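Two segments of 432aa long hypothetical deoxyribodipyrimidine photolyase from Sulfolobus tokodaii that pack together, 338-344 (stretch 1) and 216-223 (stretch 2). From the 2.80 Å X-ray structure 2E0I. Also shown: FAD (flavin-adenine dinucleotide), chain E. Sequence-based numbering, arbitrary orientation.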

# COMPACT_ATOMS: atom_id res chain seq x y z
N LEU A 338 4.17 -6.85 0.93
CA LEU A 338 2.91 -6.22 1.32
C LEU A 338 1.72 -6.51 0.40
O LEU A 338 1.79 -6.33 -0.81
CB LEU A 338 3.11 -4.70 1.44
CG LEU A 338 3.40 -4.05 2.80
CD1 LEU A 338 3.82 -5.07 3.85
CD2 LEU A 338 4.46 -2.99 2.59
N VAL A 339 0.63 -6.98 0.99
CA VAL A 339 -0.57 -7.25 0.22
C VAL A 339 -1.18 -5.89 -0.13
O VAL A 339 -1.95 -5.78 -1.09
CB VAL A 339 -1.61 -8.06 1.05
CG1 VAL A 339 -2.05 -7.26 2.26
CG2 VAL A 339 -2.82 -8.40 0.19
N ASP A 340 -0.82 -4.86 0.64
CA ASP A 340 -1.34 -3.51 0.44
C ASP A 340 -0.33 -2.52 -0.13
O ASP A 340 -0.50 -1.30 -0.02
CB ASP A 340 -1.89 -2.96 1.77
CG ASP A 340 -0.82 -2.89 2.87
OD1 ASP A 340 0.38 -3.03 2.54
OD2 ASP A 340 -1.17 -2.70 4.07
N TYR A 341 0.73 -3.02 -0.76
CA TYR A 341 1.74 -2.12 -1.29
C TYR A 341 1.26 -0.88 -2.03
O TYR A 341 0.55 -0.96 -3.03
CB TYR A 341 2.72 -2.87 -2.20
CG TYR A 341 3.75 -1.95 -2.82
CD1 TYR A 341 3.79 -1.73 -4.19
CD2 TYR A 341 4.66 -1.27 -2.01
CE1 TYR A 341 4.72 -0.86 -4.75
CE2 TYR A 341 5.59 -0.39 -2.56
CZ TYR A 341 5.61 -0.19 -3.93
OH TYR A 341 6.53 0.68 -4.47
N ASP A 342 1.67 0.27 -1.52
CA ASP A 342 1.35 1.55 -2.14
C ASP A 342 2.67 2.31 -2.27
O ASP A 342 3.25 2.74 -1.27
CB ASP A 342 0.37 2.33 -1.27
CG ASP A 342 -0.19 3.55 -1.98
OD1 ASP A 342 0.61 4.45 -2.36
OD2 ASP A 342 -1.43 3.58 -2.16
N PRO A 343 3.16 2.50 -3.51
CA PRO A 343 4.43 3.21 -3.73
C PRO A 343 4.66 4.44 -2.86
O PRO A 343 5.66 4.51 -2.15
CB PRO A 343 4.38 3.54 -5.22
CG PRO A 343 3.61 2.39 -5.79
CD PRO A 343 2.49 2.22 -4.80
N ALA A 344 3.73 5.39 -2.91
CA ALA A 344 3.88 6.63 -2.13
C ALA A 344 3.75 6.44 -0.63
O ALA A 344 4.52 7.00 0.15
CB ALA A 344 2.88 7.67 -2.60
PA FAD E . -5.22 0.11 10.98
O1A FAD E . -6.39 -0.74 11.26
O2A FAD E . -4.54 0.99 11.96
O5B FAD E . -6.05 1.24 10.18
C5B FAD E . -5.59 2.59 10.08
C4B FAD E . -5.78 3.10 8.65
O4B FAD E . -5.31 4.45 8.52
C3B FAD E . -4.96 2.25 7.69
O3B FAD E . -5.80 1.23 7.14
C2B FAD E . -4.66 3.27 6.59
O2B FAD E . -5.83 3.50 5.81
C1B FAD E . -4.35 4.50 7.45
N9A FAD E . -2.98 4.44 8.02
C8A FAD E . -2.64 4.02 9.24
N7A FAD E . -1.33 4.21 9.42
C5A FAD E . -0.84 4.75 8.31
C6A FAD E . 0.43 5.17 7.90
N6A FAD E . 1.47 5.08 8.72
N1A FAD E . 0.58 5.67 6.67
C2A FAD E . -0.44 5.78 5.84
N3A FAD E . -1.66 5.41 6.20
C4A FAD E . -1.89 4.89 7.42
N1 FAD E . 0.24 1.21 4.20
C2 FAD E . -0.18 0.84 2.92
O2 FAD E . -1.38 0.84 2.63
N3 FAD E . 0.75 0.42 1.96
C4 FAD E . 2.11 0.37 2.31
O4 FAD E . 2.94 0.06 1.46
C4X FAD E . 2.52 0.72 3.59
N5 FAD E . 3.87 0.58 3.94
C5X FAD E . 4.31 0.95 5.22
C6 FAD E . 5.65 0.81 5.54
C7 FAD E . 6.11 1.21 6.79
C7M FAD E . 7.60 1.08 7.11
C8 FAD E . 5.21 1.74 7.72
C8M FAD E . 5.69 2.21 9.10
C9 FAD E . 3.87 1.87 7.39
C9A FAD E . 3.40 1.48 6.14
N10 FAD E . 2.05 1.63 5.78
C10 FAD E . 1.60 1.15 4.54
C1' FAD E . 1.09 2.25 6.73
C2' FAD E . 0.34 1.33 7.70
O2' FAD E . 1.26 0.52 8.43
C3' FAD E . -0.69 0.45 7.00
O3' FAD E . -1.58 1.28 6.24
C4' FAD E . -1.53 -0.34 8.01
O4' FAD E . -0.68 -1.15 8.83
C5' FAD E . -2.54 -1.24 7.30
O5' FAD E . -3.25 -2.06 8.24
P FAD E . -4.69 -1.63 8.81
O1P FAD E . -5.55 -1.27 7.66
O2P FAD E . -5.15 -2.71 9.71
O3P FAD E . -4.37 -0.30 9.66
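Stretch 2, residues 216-223: LSPHLKFG

Stretch 2 is a short helix laid against a loop. The middle of stretch 2, through Lys-221, is helical, tied by backbone bonds such as Lys-221 N to Ser-217 O at 2.8 Å and Phe-222 N to Pro-218 O at 3.0 Å. The helix closes at Gly-223 in a Schellman motif, where a positive phi, a conformation that glycine adopts readily, lets the chain leave the helix. Stretch 1 begins with a type I turn from Leu-338 to Tyr-341 and runs on to Asp-342, the N-cap of a second helix that starts at Pro-343. The two backbones come nearest where the CA atoms of Asp-340 and Pro-218 lie 4.1 Å apart. From that point the segments advance in broadly the same sense: Ser-217 and Pro-218 meet Asp-340, and one turn farther on Lys-221 reaches Tyr-341, Asp-342 and Pro-343. Together they bury 326 Å² of surface.

Lys-221 covers the most, 72 Å². Its CA-to-CB bond points toward the loop, and the long chain then lies along it. Its methylenes supply the early contacts, with CG 3.9 Å from Asp-340 O and CD 4.0 Å from Asp-342 OD2. The amino group at the tip makes a weak hydrogen bond from NZ to Tyr-341 O, 3.1 Å long. It also donates to a water 2.7 Å from NZ, which in turn donates a weak bond to Asp-342 OD2 at 2.8 Å, so the lysine and the aspartate are linked through solvent. A lysine suits this place because it combines an apolar shaft, able to lie against the loop, with a charged end that finds oxygen acceptors in a buried setting.

Asp-340, with 67 Å² covered, is the counterpart on the loop. Its CA-to-CB bond points toward the helix, and its carboxylate accepts a short hydrogen bond from Ser-217, OG to OD2 at 2.6 Å. Its CB rests 3.4 Å from Pro-218 N. That nitrogen is proline's and bears no hydrogen, so it needs no acceptor, and an aliphatic carbon can sit close without leaving a donor unsatisfied. The backbone of Asp-340 turns to the flavin: FAD N3 donates to Asp-340 O at 2.9 Å. Ser-217 also serves both partners, since its N donates to FAD O1P at 3.2 Å while its small side chain reaches the aspartate. The cofactor thus touches both segments beside their contact, as befits a photolyase.

Val-339, with 45 Å² covered, meets Pro-218, which has 42 Å² covered. Val-339 CG1 lies 4.1 Å from Pro-218 CB, a compact apolar contact between a branched side chain and a rigid ring. Phe-222, one turn later, brings the edge of its ring to the same valine, with CE2 3.8 Å from Val-339 O.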

# COMPACT_ATOMS: atom_id res chain seq x y z
N LEU A 216 -7.80 -2.82 6.56
CA LEU A 216 -8.44 -2.26 5.38
C LEU A 216 -7.51 -1.77 4.27
O LEU A 216 -7.96 -1.58 3.14
CB LEU A 216 -9.34 -1.10 5.78
CG LEU A 216 -10.78 -1.36 6.25
CD1 LEU A 216 -11.36 -0.05 6.71
CD2 LEU A 216 -11.63 -1.94 5.13
N SER A 217 -6.24 -1.56 4.59
CA SER A 217 -5.28 -1.03 3.60
C SER A 217 -5.35 -1.65 2.21
O SER A 217 -5.45 -0.94 1.20
CB SER A 217 -3.87 -1.14 4.15
OG SER A 217 -3.65 -2.44 4.65
N PRO A 218 -5.32 -2.99 2.11
CA PRO A 218 -5.39 -3.54 0.75
C PRO A 218 -6.69 -3.17 0.02
O PRO A 218 -6.70 -2.94 -1.20
CB PRO A 218 -5.22 -5.04 0.99
CG PRO A 218 -5.82 -5.22 2.33
CD PRO A 218 -5.33 -4.06 3.12
N HIS A 219 -7.79 -3.08 0.75
CA HIS A 219 -9.06 -2.73 0.13
C HIS A 219 -9.09 -1.25 -0.31
O HIS A 219 -9.69 -0.90 -1.34
CB HIS A 219 -10.20 -3.03 1.10
CG HIS A 219 -10.47 -4.49 1.26
ND1 HIS A 219 -11.26 -5.20 0.39
CD2 HIS A 219 -9.99 -5.39 2.16
CE1 HIS A 219 -11.27 -6.48 0.75
NE2 HIS A 219 -10.51 -6.61 1.82
N LEU A 220 -8.44 -0.39 0.46
CA LEU A 220 -8.37 1.04 0.13
C LEU A 220 -7.41 1.23 -1.05
O LEU A 220 -7.73 1.89 -2.03
CB LEU A 220 -7.89 1.85 1.34
CG LEU A 220 -8.83 1.87 2.56
CD1 LEU A 220 -8.11 2.48 3.73
CD2 LEU A 220 -10.11 2.63 2.24
N LYS A 221 -6.24 0.61 -0.95
CA LYS A 221 -5.23 0.70 -1.99
C LYS A 221 -5.76 0.21 -3.34
O LYS A 221 -5.50 0.84 -4.36
CB LYS A 221 -3.99 -0.11 -1.56
CG LYS A 221 -3.30 -0.90 -2.67
CD LYS A 221 -2.54 -0.02 -3.63
CE LYS A 221 -2.00 -0.85 -4.78
NZ LYS A 221 -0.98 -0.08 -5.56
N PHE A 222 -6.51 -0.89 -3.34
CA PHE A 222 -7.04 -1.41 -4.60
C PHE A 222 -8.45 -0.92 -4.91
O PHE A 222 -9.03 -1.29 -5.93
CB PHE A 222 -6.97 -2.92 -4.61
CG PHE A 222 -5.61 -3.44 -4.97
CD1 PHE A 222 -5.12 -3.30 -6.27
CD2 PHE A 222 -4.80 -4.04 -4.01
CE1 PHE A 222 -3.85 -3.73 -6.62
CE2 PHE A 222 -3.53 -4.48 -4.35
CZ PHE A 222 -3.05 -4.33 -5.66
N GLY A 223 -8.99 -0.09 -4.03
CA GLY A 223 -10.31 0.49 -4.23
C GLY A 223 -11.55 -0.37 -4.25
O GLY A 223 -12.47 -0.07 -5.02
O HOH W 1 -1.11 2.53 -4.76